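Side-chain contacts in Ufm1-specific protease (Caenorhabditis elegans, PDB 5EJJ), which cleaves the peptide bond at the C-terminal glycine of the ubiquitin-like modifier ufm-1, acting as a thiol protease in deufmylation: residues G241-P246 with N265-N270; S290-P295 with V299-L304; Q402-W407 with F452-L457. One frame throughout, in Å; residues are numbered along the deposited sequence.

Overall arrangement
Followed from the N terminus, the three contacts come in series: none nests inside or crosses another. Contact 1 opens on strand 235-247, an outermost strand of a five-stranded mixed sheet, and closes when helix 253-280 returns against it after a short connection. That helix leads into strand 289-293, where contact 2 closes the short loop of a two-stranded antiparallel hairpin. The first two contacts touch, their centres about 11 Å apart, and are joined by R267 and E242, which reach the hairpin at A291 and T292. Contact 3 closes a longer loop between two helices of the C78 peptidase region; its centre lies about 35 Å from that of contact 1 and about 27 Å from that of contact 2.

Contact 1 of 3, residues G241-P246 with N265-N270; sequences GEVVFP and NRRANN
R267 lays its guanidinium group beneath the backbone carbonyl of E242, where helix 253-280 packs on the edge strand of a five-stranded mixed sheet. The carbonyl oxygen of E242 stands over one face of the group, 3.5 Å from NE of R267 and above the plane in which the N-H groups lie, so it forms no hydrogen bond; any attraction is probably electrostatic. The in-plane edge is used instead by a water, which accepts from NE of R267 at 3.0 Å and from the backbone N of V244 at 2.7 Å, bridging helix to strand. Nearer the helix the contact is apolar: CG of R267 slides past CG2 of V243 at 4.2 Å. What brings the chain round is a bend at chi2 (-89°), after which the outer part runs straight across the strand. The carboxylate of E242 lies well out of the guanidinium plane, OE1 being 4.5 Å from NH2 of R267, near enough that the opposite charges probably attract, though they form no salt bridge. A leucine here would probably leave the bridging water without its partner on the helix and the E242 carboxylate without its nearby positive charge. Farther out, T292 and S347 bond the E242 carboxylate. The arginine's far end is held as well: NH1 of R267 bonds OE1 of Q305 and probably O of A291.

Contact 2 of 3, residues S290-P295 with V299-L304; sequences SATYLP and VSLLHL
T292 and L301 meet because T292 turns its methyl CG2 anti to the backbone N, with OG1 beside that N (chi1 -50°), while L301 swings CG anti to its carbonyl carbon (chi1 -59°). CG2 of T292 then rests 4.0 Å from CB of L301, where L301 leads into strand 302-306 of an antiparallel beta hairpin with strand 289-293. T292 and H303 share one face of the sheet, paired at a non-hydrogen-bonded position, the threonine methyl CG2 also lying 4.1 Å from ND1 of H303. The polar ends of this pair look to other parts of the chain: OG1 of T292 to E242, and NE2 of H303 to S70. A291, Y293, L302 and L304 occupy the other face, where CE1 of Y293 comes within 4.2 Å of CD1 of L304. Just past the strand end, P295 crosses the side chain of L302 at about a right angle, CG against CD2 at 3.8 Å, and CD2 of L301 packs on CB of L294. Two hydrogen-bonded pairs, A291 with L304 and Y293 with L302, give four main-chain bonds, all nearly straight at the hydrogen. At the turn-side pair, N of Y293 meets O of L302 at 3.0 Å, in the carbonyl plane.

Contact 3 of 3, residues Q402-W407 with F452-L457; sequences QTIWSW and FVLNEL
W405 carries the largest share of the apolar contact, meeting L457 with the edge of its indole and L454 at a slant. Its CG stands anti to the backbone N (chi1 -170°), which sends the six-membered ring out from helix 396-409 toward helix 447-457. There CB of L457 lies in the plane of the indole, at the edge, 3.7 Å from CH2 of W405, and the two side chains cross at about a right angle. CB of L457 thus abuts the ring edge and does not stack on its face. L454 works as a fork: CD1 comes to 4.3 Å from CE3 of W405, and CD2 lies 4.2 Å from CG2 of I404, so one side chain bridges two successive residues of the facing helix. F401, about one turn earlier, adds to this surface by touching V453 and L454. The axes of the two short helical segments approach to 11.7 Å, inclined by 34°, and the gap is spanned by the indole and the leucine branches.

Hydrogen bonding does not cross the interface; it steadies each side. The indole N-H of W405 is given to O of K416, and V418 and P419 also pack on W405, which together fix the turn of the ring. Within the first helix, OG of S406 donates to O of T403 at 2.9 Å, in the carbonyl plane on a lone pair, and N of W407 donates to the same oxygen at 3.1 Å.

The helix packing itself lies away from the active site, but helix 396-409 begins at C396, the inferred nucleophile, with W405 about two and a half turns farther along. A helix headed by the catalytic cysteine is typical of papain-like (clan CA) cysteine proteases, to which the C78 peptidases belong.

Contact 1 of 3, residues G241-P246 with N265-N270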
ATOM      1  N   GLY A 241      12.100 -12.245  -9.031  1.00 16.24           N
ATOM      2  CA  GLY A 241      11.349 -11.279  -8.255  1.00 16.53           C
ATOM      3  C   GLY A 241      11.016 -11.685  -6.834  1.00 17.09           C
ATOM      4  O   GLY A 241      11.328 -12.798  -6.424  1.00 16.56           O
ATOM      5  N   GLU A 242      10.390 -10.765  -6.092  1.00 17.81           N
ATOM      6  CA  GLU A 242       9.967 -10.986  -4.716  1.00 13.32           C
ATOM      7  C   GLU A 242       9.017 -12.152  -4.635  1.00 14.07           C
ATOM      8  O   GLU A 242       8.244 -12.392  -5.556  1.00 14.85           O
ATOM      9  CB  GLU A 242       9.177  -9.788  -4.205  1.00 14.81           C
ATOM     10  CG  GLU A 242       9.930  -8.477  -4.076  1.00 32.01           C
ATOM     11  CD  GLU A 242       9.081  -7.354  -3.418  1.00 38.66           C
ATOM     12  OE1 GLU A 242       7.847  -7.260  -3.705  1.00 26.55           O
ATOM     13  OE2 GLU A 242       9.659  -6.573  -2.604  1.00 43.35           O
ATOM     14  N   VAL A 243       9.052 -12.866  -3.519  1.00 11.89           N
ATOM     15  CA  VAL A 243       7.935 -13.712  -3.141  1.00 10.62           C
ATOM     16  C   VAL A 243       7.644 -13.473  -1.661  1.00 14.46           C
ATOM     17  O   VAL A 243       8.486 -13.738  -0.805  1.00 14.89           O
ATOM     18  CB  VAL A 243       8.212 -15.183  -3.400  1.00 11.50           C
ATOM     19  CG1 VAL A 243       7.027 -16.011  -3.001  1.00 10.49           C
ATOM     20  CG2 VAL A 243       8.511 -15.405  -4.858  1.00 12.99           C
ATOM     21  N   VAL A 244       6.445 -12.953  -1.375  1.00 17.84           N
ATOM     22  CA  VAL A 244       6.062 -12.509  -0.037  1.00 12.49           C
ATOM     23  C   VAL A 244       4.963 -13.380   0.530  1.00 13.93           C
ATOM     24  O   VAL A 244       3.956 -13.610  -0.128  1.00 16.29           O
ATOM     25  CB  VAL A 244       5.519 -11.094  -0.070  1.00  8.70           C
ATOM     26  CG1 VAL A 244       5.327 -10.615   1.321  1.00 11.61           C
ATOM     27  CG2 VAL A 244       6.460 -10.188  -0.815  1.00 10.04           C
ATOM     28  N   PHE A 245       5.155 -13.871   1.752  1.00 16.87           N
ATOM     29  CA  PHE A 245       4.113 -14.620   2.453  1.00 14.75           C
ATOM     30  C   PHE A 245       4.014 -14.227   3.933  1.00 18.03           C
ATOM     31  O   PHE A 245       5.023 -13.901   4.559  1.00 18.21           O
ATOM     32  CB  PHE A 245       4.325 -16.115   2.301  1.00 12.88           C
ATOM     33  CG  PHE A 245       5.590 -16.638   2.929  1.00 16.19           C
ATOM     34  CD1 PHE A 245       6.794 -16.607   2.236  1.00 15.63           C
ATOM     35  CD2 PHE A 245       5.567 -17.224   4.195  1.00 16.54           C
ATOM     36  CE1 PHE A 245       7.958 -17.132   2.799  1.00 15.74           C
ATOM     37  CE2 PHE A 245       6.734 -17.745   4.771  1.00 16.29           C
ATOM     38  CZ  PHE A 245       7.931 -17.697   4.066  1.00 16.85           C
ATOM     39  N   PRO A 246       2.791 -14.226   4.489  1.00 16.34           N
ATOM     40  CA  PRO A 246       2.581 -13.806   5.874  1.00 17.45           C
ATOM     41  C   PRO A 246       3.120 -14.746   6.948  1.00 18.24           C
ATOM     42  O   PRO A 246       2.921 -15.948   6.883  1.00 18.69           O
ATOM     43  CB  PRO A 246       1.058 -13.718   5.979  1.00 16.09           C
ATOM     44  CG  PRO A 246       0.564 -14.528   4.893  1.00 12.79           C
ATOM     45  CD  PRO A 246       1.513 -14.363   3.785  1.00 13.55           C
ATOM     46  N   ASN A 265       4.028 -20.519  -5.707  1.00 11.87           N
ATOM     47  CA  ASN A 265       3.237 -21.017  -6.815  1.00 11.44           C
ATOM     48  C   ASN A 265       2.298 -19.961  -7.399  1.00 14.33           C
ATOM     49  O   ASN A 265       2.091 -19.926  -8.607  1.00 16.53           O
ATOM     50  CB  ASN A 265       2.484 -22.296  -6.456  1.00 15.01           C
ATOM     51  CG  ASN A 265       3.415 -23.456  -6.091  1.00 20.74           C
ATOM     52  OD1 ASN A 265       4.625 -23.418  -6.336  1.00 19.13           O
ATOM     53  ND2 ASN A 265       2.843 -24.497  -5.502  1.00 21.76           N
ATOM     54  N   ARG A 266       1.762 -19.072  -6.560  1.00 13.78           N
ATOM     55  CA  ARG A 266       0.838 -18.046  -7.039  1.00 10.34           C
ATOM     56  C   ARG A 266       1.555 -17.018  -7.894  1.00 11.53           C
ATOM     57  O   ARG A 266       1.033 -16.553  -8.903  1.00 11.63           O
ATOM     58  CB  ARG A 266       0.145 -17.362  -5.870  1.00 10.54           C
ATOM     59  CG  ARG A 266      -0.788 -18.274  -5.111  1.00 11.32           C
ATOM     60  CD  ARG A 266      -1.677 -17.532  -4.185  1.00  8.81           C
ATOM     61  NE  ARG A 266      -2.622 -18.425  -3.539  1.00  9.43           N
ATOM     62  CZ  ARG A 266      -3.411 -18.072  -2.528  1.00 10.18           C
ATOM     63  NH1 ARG A 266      -3.373 -16.846  -2.035  1.00 10.20           N
ATOM     64  NH2 ARG A 266      -4.239 -18.942  -1.999  1.00 13.23           N
ATOM     65  N   ARG A 267       2.758 -16.652  -7.485  1.00 11.58           N
ATOM     66  CA  ARG A 267       3.554 -15.734  -8.278  1.00 12.16           C
ATOM     67  C   ARG A 267       3.889 -16.309  -9.649  1.00 12.87           C
ATOM     68  O   ARG A 267       3.949 -15.572 -10.624  1.00 13.08           O
ATOM     69  CB  ARG A 267       4.852 -15.416  -7.550  1.00 14.26           C
ATOM     70  CG  ARG A 267       4.720 -14.488  -6.400  1.00 12.45           C
ATOM     71  CD  ARG A 267       4.859 -13.069  -6.876  1.00 14.56           C
ATOM     72  NE  ARG A 267       4.711 -12.147  -5.760  1.00 14.76           N
ATOM     73  CZ  ARG A 267       4.665 -10.827  -5.879  1.00 13.59           C
ATOM     74  NH1 ARG A 267       4.747 -10.253  -7.076  1.00 12.98           N
ATOM     75  NH2 ARG A 267       4.522 -10.085  -4.787  1.00 13.51           N
ATOM     76  N   ALA A 268       4.154 -17.615  -9.718  1.00 14.09           N
ATOM     77  CA  ALA A 268       4.443 -18.243 -11.008  1.00 14.15           C
ATOM     78  C   ALA A 268       3.190 -18.224 -11.884  1.00 14.71           C
ATOM     79  O   ALA A 268       3.242 -17.780 -13.021  1.00 17.01           O
ATOM     80  CB  ALA A 268       4.955 -19.641 -10.837  1.00 11.42           C
ATOM     81  N   ASN A 269       2.065 -18.676 -11.341  1.00 11.66           N
ATOM     82  CA  ASN A 269       0.805 -18.619 -12.055  1.00 11.66           C
ATOM     83  C   ASN A 269       0.460 -17.207 -12.522  1.00 14.70           C
ATOM     84  O   ASN A 269      -0.069 -17.016 -13.609  1.00 18.02           O
ATOM     85  CB  ASN A 269      -0.316 -19.159 -11.176  1.00 14.49           C
ATOM     86  CG  ASN A 269      -0.106 -20.623 -10.790  1.00 21.18           C
ATOM     87  OD1 ASN A 269       0.585 -21.379 -11.486  1.00 24.34           O
ATOM     88  ND2 ASN A 269      -0.710 -21.031  -9.670  1.00 22.44           N
ATOM     89  N   ASN A 270       0.765 -16.216 -11.695  1.00 14.81           N
ATOM     90  CA  ASN A 270       0.522 -14.833 -12.047  1.00 11.34           C
ATOM     91  C   ASN A 270       1.366 -14.405 -13.226  1.00 13.99           C
ATOM     92  O   ASN A 270       0.875 -13.712 -14.102  1.00 15.06           O
ATOM     93  CB  ASN A 270       0.803 -13.914 -10.863  1.00 12.47           C
ATOM     94  CG  ASN A 270      -0.009 -12.622 -10.921  1.00 13.66           C
ATOM     95  OD1 ASN A 270       0.444 -11.599 -11.453  1.00 14.65           O
ATOM     96  ND2 ASN A 270      -1.229 -12.670 -10.386  1.00 12.79           N
TER
HETATM   97  O   HOH W   1       4.257 -12.945  -2.917  1.00 10.01           O

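Contact 2 of 3, residues S290-P295 with V299-L304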
ATOM      1  N   SER A 290       8.334  -7.852 -10.493  1.00 16.16           N
ATOM      2  CA  SER A 290       7.570  -8.203  -9.310  1.00 16.28           C
ATOM      3  C   SER A 290       7.269  -7.027  -8.386  1.00 18.96           C
ATOM      4  O   SER A 290       8.180  -6.324  -7.941  1.00 22.93           O
ATOM      5  CB  SER A 290       8.271  -9.302  -8.531  1.00 16.46           C
ATOM      6  OG  SER A 290       7.614 -10.528  -8.779  1.00 18.93           O
ATOM      7  N   ALA A 291       5.988  -6.840  -8.073  1.00 16.83           N
ATOM      8  CA  ALA A 291       5.568  -5.792  -7.152  1.00 15.34           C
ATOM      9  C   ALA A 291       4.659  -6.323  -6.052  1.00 13.37           C
ATOM     10  O   ALA A 291       3.941  -7.311  -6.235  1.00 12.25           O
ATOM     11  CB  ALA A 291       4.870  -4.659  -7.915  1.00 15.60           C
ATOM     12  N   THR A 292       4.698  -5.647  -4.912  1.00 14.71           N
ATOM     13  CA  THR A 292       3.764  -5.879  -3.814  1.00 13.47           C
ATOM     14  C   THR A 292       3.161  -4.529  -3.406  1.00 14.15           C
ATOM     15  O   THR A 292       3.863  -3.517  -3.356  1.00 15.40           O
ATOM     16  CB  THR A 292       4.466  -6.507  -2.602  1.00 11.60           C
ATOM     17  OG1 THR A 292       5.231  -7.636  -3.031  1.00 11.57           O
ATOM     18  CG2 THR A 292       3.464  -6.975  -1.604  1.00 11.06           C
ATOM     19  N   TYR A 293       1.859  -4.511  -3.152  1.00 11.46           N
ATOM     20  CA  TYR A 293       1.160  -3.302  -2.788  1.00 10.12           C
ATOM     21  C   TYR A 293       0.304  -3.555  -1.575  1.00 12.57           C
ATOM     22  O   TYR A 293      -0.004  -4.699  -1.236  1.00 13.28           O
ATOM     23  CB  TYR A 293       0.228  -2.870  -3.903  1.00 11.52           C
ATOM     24  CG  TYR A 293       0.905  -2.639  -5.206  1.00 13.25           C
ATOM     25  CD1 TYR A 293       1.038  -3.658  -6.132  1.00 13.96           C
ATOM     26  CD2 TYR A 293       1.406  -1.400  -5.521  1.00 17.47           C
ATOM     27  CE1 TYR A 293       1.668  -3.445  -7.340  1.00 16.34           C
ATOM     28  CE2 TYR A 293       2.026  -1.165  -6.723  1.00 19.99           C
ATOM     29  CZ  TYR A 293       2.163  -2.189  -7.624  1.00 20.39           C
ATOM     30  OH  TYR A 293       2.797  -1.931  -8.808  1.00 20.67           O
ATOM     31  N   LEU A 294      -0.096  -2.465  -0.930  1.00 17.15           N
ATOM     32  CA  LEU A 294      -1.141  -2.487   0.084  1.00 15.61           C
ATOM     33  C   LEU A 294      -2.126  -1.435  -0.344  1.00 13.92           C
ATOM     34  O   LEU A 294      -1.988  -0.284   0.035  1.00 17.65           O
ATOM     35  CB  LEU A 294      -0.577  -2.111   1.448  1.00 15.44           C
ATOM     36  CG  LEU A 294      -1.603  -2.023   2.569  1.00 13.32           C
ATOM     37  CD1 LEU A 294      -2.387  -3.292   2.604  1.00 13.47           C
ATOM     38  CD2 LEU A 294      -0.906  -1.826   3.895  1.00 20.03           C
ATOM     39  N   PRO A 295      -3.099  -1.810  -1.176  1.00 11.39           N
ATOM     40  CA  PRO A 295      -4.072  -0.837  -1.661  1.00 13.80           C
ATOM     41  C   PRO A 295      -4.762  -0.138  -0.514  1.00 16.79           C
ATOM     42  O   PRO A 295      -4.768  -0.672   0.595  1.00 15.38           O
ATOM     43  CB  PRO A 295      -5.065  -1.702  -2.429  1.00 13.96           C
ATOM     44  CG  PRO A 295      -4.219  -2.801  -2.970  1.00 13.45           C
ATOM     45  CD  PRO A 295      -3.264  -3.112  -1.832  1.00 13.13           C
ATOM     46  N   VAL A 299      -6.213  -4.933   4.150  1.00  9.29           N
ATOM     47  CA  VAL A 299      -5.522  -5.356   5.359  1.00 11.79           C
ATOM     48  C   VAL A 299      -4.701  -6.607   5.109  1.00 14.90           C
ATOM     49  O   VAL A 299      -4.166  -7.209   6.037  1.00 19.87           O
ATOM     50  CB  VAL A 299      -6.496  -5.638   6.495  1.00 12.32           C
ATOM     51  CG1 VAL A 299      -7.202  -4.398   6.859  1.00 10.04           C
ATOM     52  CG2 VAL A 299      -7.497  -6.690   6.064  1.00 12.03           C
ATOM     53  N   SER A 300      -4.615  -7.013   3.851  1.00 12.17           N
ATOM     54  CA  SER A 300      -3.681  -8.035   3.445  1.00  8.86           C
ATOM     55  C   SER A 300      -3.132  -7.501   2.121  1.00  8.01           C
ATOM     56  O   SER A 300      -3.811  -6.718   1.451  1.00  6.16           O
ATOM     57  CB  SER A 300      -4.399  -9.387   3.318  1.00 10.33           C
ATOM     58  OG  SER A 300      -3.688 -10.323   2.506  1.00 12.98           O
ATOM     59  N   LEU A 301      -1.911  -7.908   1.763  1.00  7.63           N
ATOM     60  CA  LEU A 301      -1.199  -7.372   0.606  1.00  7.11           C
ATOM     61  C   LEU A 301      -1.748  -7.879  -0.719  1.00  6.83           C
ATOM     62  O   LEU A 301      -2.524  -8.827  -0.748  1.00  9.12           O
ATOM     63  CB  LEU A 301       0.282  -7.720   0.718  1.00  8.14           C
ATOM     64  CG  LEU A 301       0.984  -7.185   1.969  1.00 10.32           C
ATOM     65  CD1 LEU A 301       2.333  -7.850   2.169  1.00 12.32           C
ATOM     66  CD2 LEU A 301       1.152  -5.670   1.867  1.00 11.16           C
ATOM     67  N   LEU A 302      -1.340  -7.232  -1.804  1.00  6.49           N
ATOM     68  CA  LEU A 302      -1.712  -7.594  -3.168  1.00  6.78           C
ATOM     69  C   LEU A 302      -0.430  -7.841  -3.944  1.00  8.85           C
ATOM     70  O   LEU A 302       0.489  -7.021  -3.899  1.00  8.93           O
ATOM     71  CB  LEU A 302      -2.455  -6.441  -3.835  1.00  7.87           C
ATOM     72  CG  LEU A 302      -2.697  -6.468  -5.346  1.00  6.88           C
ATOM     73  CD1 LEU A 302      -3.747  -7.464  -5.755  1.00  7.51           C
ATOM     74  CD2 LEU A 302      -3.163  -5.133  -5.761  1.00  9.35           C
ATOM     75  N   HIS A 303      -0.365  -8.960  -4.666  1.00  8.55           N
ATOM     76  CA  HIS A 303       0.884  -9.410  -5.263  1.00  7.68           C
ATOM     77  C   HIS A 303       0.746  -9.522  -6.761  1.00  8.84           C
ATOM     78  O   HIS A 303      -0.145 -10.184  -7.251  1.00 11.29           O
ATOM     79  CB  HIS A 303       1.264 -10.762  -4.711  1.00  6.78           C
ATOM     80  CG  HIS A 303       1.127 -10.860  -3.233  1.00  7.56           C
ATOM     81  ND1 HIS A 303       2.212 -10.839  -2.388  1.00  7.02           N
ATOM     82  CD2 HIS A 303       0.033 -10.985  -2.444  1.00  7.32           C
ATOM     83  CE1 HIS A 303       1.790 -10.950  -1.143  1.00  7.59           C
ATOM     84  NE2 HIS A 303       0.471 -11.035  -1.149  1.00  5.76           N
ATOM     85  N   LEU A 304       1.630  -8.880  -7.505  1.00  9.64           N
ATOM     86  CA  LEU A 304       1.442  -8.838  -8.937  1.00 10.40           C
ATOM     87  C   LEU A 304       2.758  -8.890  -9.680  1.00 12.69           C
ATOM     88  O   LEU A 304       3.752  -8.280  -9.269  1.00 12.87           O
ATOM     89  CB  LEU A 304       0.693  -7.567  -9.331  1.00 10.04           C
ATOM     90  CG  LEU A 304      -0.714  -7.353  -8.779  1.00  7.72           C
ATOM     91  CD1 LEU A 304      -1.184  -5.969  -9.134  1.00  8.26           C
ATOM     92  CD2 LEU A 304      -1.664  -8.409  -9.310  1.00  7.16           C
TER

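Contact 3 of 3, residues Q402-W407 with F452-L457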
ATOM      1  N   GLN A 402      11.026  18.587   0.612  1.00 44.39           N
ATOM      2  CA  GLN A 402      11.388  17.204   0.342  1.00 46.24           C
ATOM      3  C   GLN A 402      10.305  16.224   0.814  1.00 44.35           C
ATOM      4  O   GLN A 402       9.914  15.303   0.078  1.00 39.74           O
ATOM      5  CB  GLN A 402      12.758  16.885   0.954  1.00 46.81           C
ATOM      6  CG  GLN A 402      13.925  17.468   0.159  1.00 42.65           C
ATOM      7  CD  GLN A 402      15.266  17.114   0.761  1.00 51.00           C
ATOM      8  OE1 GLN A 402      15.374  16.914   1.972  1.00 52.44           O
ATOM      9  NE2 GLN A 402      16.302  17.023  -0.081  1.00 54.06           N
ATOM     10  N   THR A 403       9.817  16.432   2.032  1.00 41.69           N
ATOM     11  CA  THR A 403       8.667  15.683   2.504  1.00 36.28           C
ATOM     12  C   THR A 403       7.514  15.786   1.508  1.00 32.61           C
ATOM     13  O   THR A 403       7.048  14.782   1.007  1.00 36.49           O
ATOM     14  CB  THR A 403       8.213  16.142   3.884  1.00 38.60           C
ATOM     15  OG1 THR A 403       9.226  15.829   4.849  1.00 44.30           O
ATOM     16  CG2 THR A 403       6.918  15.443   4.261  1.00 35.84           C
ATOM     17  N   ILE A 404       7.080  16.990   1.174  1.00 32.03           N
ATOM     18  CA  ILE A 404       6.012  17.129   0.189  1.00 31.57           C
ATOM     19  C   ILE A 404       6.345  16.381  -1.096  1.00 32.02           C
ATOM     20  O   ILE A 404       5.463  15.845  -1.765  1.00 30.65           O
ATOM     21  CB  ILE A 404       5.709  18.616  -0.121  1.00 32.97           C
ATOM     22  CG1 ILE A 404       5.220  19.322   1.138  1.00 30.62           C
ATOM     23  CG2 ILE A 404       4.653  18.767  -1.212  1.00 25.92           C
ATOM     24  CD1 ILE A 404       5.034  20.781   0.944  1.00 31.06           C
ATOM     25  N   TRP A 405       7.626  16.317  -1.435  1.00 36.67           N
ATOM     26  CA  TRP A 405       8.009  15.663  -2.679  1.00 37.50           C
ATOM     27  C   TRP A 405       7.814  14.173  -2.529  1.00 35.54           C
ATOM     28  O   TRP A 405       7.165  13.534  -3.364  1.00 33.79           O
ATOM     29  CB  TRP A 405       9.460  15.965  -3.067  1.00 43.20           C
ATOM     30  CG  TRP A 405       9.809  15.491  -4.458  1.00 45.42           C
ATOM     31  CD1 TRP A 405      10.020  14.207  -4.850  1.00 45.18           C
ATOM     32  CD2 TRP A 405       9.978  16.299  -5.632  1.00 46.65           C
ATOM     33  NE1 TRP A 405      10.310  14.159  -6.190  1.00 48.50           N
ATOM     34  CE2 TRP A 405      10.290  15.432  -6.695  1.00 47.00           C
ATOM     35  CE3 TRP A 405       9.907  17.671  -5.885  1.00 51.61           C
ATOM     36  CZ2 TRP A 405      10.528  15.886  -7.990  1.00 48.48           C
ATOM     37  CZ3 TRP A 405      10.148  18.122  -7.176  1.00 53.58           C
ATOM     38  CH2 TRP A 405      10.459  17.231  -8.208  1.00 49.20           C
ATOM     39  N   SER A 406       8.366  13.628  -1.451  1.00 33.90           N
ATOM     40  CA  SER A 406       8.295  12.199  -1.210  1.00 31.23           C
ATOM     41  C   SER A 406       6.848  11.713  -1.251  1.00 29.74           C
ATOM     42  O   SER A 406       6.569  10.611  -1.730  1.00 30.47           O
ATOM     43  CB  SER A 406       8.954  11.847   0.118  1.00 33.05           C
ATOM     44  OG  SER A 406       8.076  12.079   1.202  1.00 35.16           O
ATOM     45  N   TRP A 407       5.921  12.537  -0.779  1.00 26.51           N
ATOM     46  CA  TRP A 407       4.516  12.153  -0.834  1.00 25.88           C
ATOM     47  C   TRP A 407       4.092  11.946  -2.274  1.00 24.95           C
ATOM     48  O   TRP A 407       3.305  11.056  -2.560  1.00 26.38           O
ATOM     49  CB  TRP A 407       3.619  13.184  -0.160  1.00 23.64           C
ATOM     50  CG  TRP A 407       2.161  12.851  -0.142  1.00 19.25           C
ATOM     51  CD1 TRP A 407       1.449  12.415   0.923  1.00 21.74           C
ATOM     52  CD2 TRP A 407       1.227  12.962  -1.229  1.00 19.06           C
ATOM     53  NE1 TRP A 407       0.130  12.230   0.574  1.00 19.57           N
ATOM     54  CE2 TRP A 407      -0.028  12.557  -0.745  1.00 17.07           C
ATOM     55  CE3 TRP A 407       1.329  13.355  -2.565  1.00 21.07           C
ATOM     56  CZ2 TRP A 407      -1.164  12.537  -1.544  1.00 18.20           C
ATOM     57  CZ3 TRP A 407       0.184  13.325  -3.360  1.00 20.60           C
ATOM     58  CH2 TRP A 407      -1.038  12.927  -2.845  1.00 16.25           C
ATOM     59  N   PHE A 452       7.020  27.481  -5.954  1.00 53.35           N
ATOM     60  CA  PHE A 452       7.539  27.766  -7.288  1.00 56.60           C
ATOM     61  C   PHE A 452       8.382  26.611  -7.850  1.00 57.02           C
ATOM     62  O   PHE A 452       8.164  26.182  -8.989  1.00 58.06           O
ATOM     63  CB  PHE A 452       8.342  29.072  -7.254  1.00 61.57           C
ATOM     64  CG  PHE A 452       8.891  29.492  -8.597  1.00 68.36           C
ATOM     65  CD1 PHE A 452       8.069  30.114  -9.538  1.00 65.34           C
ATOM     66  CD2 PHE A 452      10.236  29.277  -8.912  1.00 63.89           C
ATOM     67  CE1 PHE A 452       8.576  30.500 -10.776  1.00 71.65           C
ATOM     68  CE2 PHE A 452      10.749  29.659 -10.147  1.00 63.08           C
ATOM     69  CZ  PHE A 452       9.922  30.271 -11.080  1.00 67.61           C
ATOM     70  N   VAL A 453       9.342  26.134  -7.050  1.00 51.88           N
ATOM     71  CA  VAL A 453      10.155  24.954  -7.369  1.00 51.36           C
ATOM     72  C   VAL A 453       9.266  23.758  -7.733  1.00 50.94           C
ATOM     73  O   VAL A 453       9.454  23.100  -8.751  1.00 50.13           O
ATOM     74  CB  VAL A 453      11.042  24.557  -6.164  1.00 50.74           C
ATOM     75  CG1 VAL A 453      11.918  23.368  -6.505  1.00 50.18           C
ATOM     76  CG2 VAL A 453      11.886  25.726  -5.711  1.00 44.83           C
ATOM     77  N   LEU A 454       8.296  23.499  -6.869  1.00 50.41           N
ATOM     78  CA  LEU A 454       7.201  22.571  -7.121  1.00 52.01           C
ATOM     79  C   LEU A 454       6.476  22.790  -8.453  1.00 52.05           C
ATOM     80  O   LEU A 454       5.972  21.843  -9.046  1.00 52.26           O
ATOM     81  CB  LEU A 454       6.173  22.730  -5.998  1.00 55.37           C
ATOM     82  CG  LEU A 454       5.654  21.511  -5.255  1.00 47.99           C
ATOM     83  CD1 LEU A 454       6.759  20.475  -5.105  1.00 45.17           C
ATOM     84  CD2 LEU A 454       5.161  21.989  -3.903  1.00 38.25           C
ATOM     85  N   ASN A 455       6.386  24.035  -8.911  1.00 57.30           N
ATOM     86  CA  ASN A 455       5.636  24.322 -10.140  1.00 62.12           C
ATOM     87  C   ASN A 455       6.409  24.053 -11.433  1.00 62.77           C
ATOM     88  O   ASN A 455       5.808  23.867 -12.495  1.00 60.27           O
ATOM     89  CB  ASN A 455       5.102  25.757 -10.151  1.00 66.02           C
ATOM     90  CG  ASN A 455       4.135  26.016 -11.313  1.00 69.50           C
ATOM     91  OD1 ASN A 455       3.480  25.098 -11.819  1.00 64.87           O
ATOM     92  ND2 ASN A 455       4.044  27.276 -11.735  1.00 71.58           N
ATOM     93  N   GLU A 456       7.735  24.027 -11.356  1.00 58.61           N
ATOM     94  CA  GLU A 456       8.499  23.771 -12.565  1.00 59.70           C
ATOM     95  C   GLU A 456       9.417  22.562 -12.483  1.00 54.85           C
ATOM     96  O   GLU A 456      10.033  22.191 -13.476  1.00 62.28           O
ATOM     97  CB  GLU A 456       9.249  25.019 -13.038  1.00 72.02           C
ATOM     98  CG  GLU A 456      10.393  25.449 -12.156  1.00 73.69           C
ATOM     99  CD  GLU A 456      10.962  26.778 -12.602  1.00 88.02           C
ATOM    100  OE1 GLU A 456      10.311  27.424 -13.456  1.00 86.73           O
ATOM    101  OE2 GLU A 456      12.049  27.171 -12.106  1.00 94.21           O
ATOM    102  N   LEU A 457       9.509  21.938 -11.317  1.00 53.69           N
ATOM    103  CA  LEU A 457      10.095  20.600 -11.267  1.00 51.37           C
ATOM    104  C   LEU A 457       9.006  19.532 -11.380  1.00 49.35           C
ATOM    105  O   LEU A 457       9.295  18.379 -11.678  1.00 56.28           O
ATOM    106  CB  LEU A 457      10.943  20.381 -10.009  1.00 44.00           C
ATOM    107  CG  LEU A 457      12.179  21.270  -9.898  1.00 41.73           C
ATOM    108  CD1 LEU A 457      13.175  20.753  -8.846  1.00 35.90           C
ATOM    109  CD2 LEU A 457      12.824  21.416 -11.261  1.00 44.55           C
TER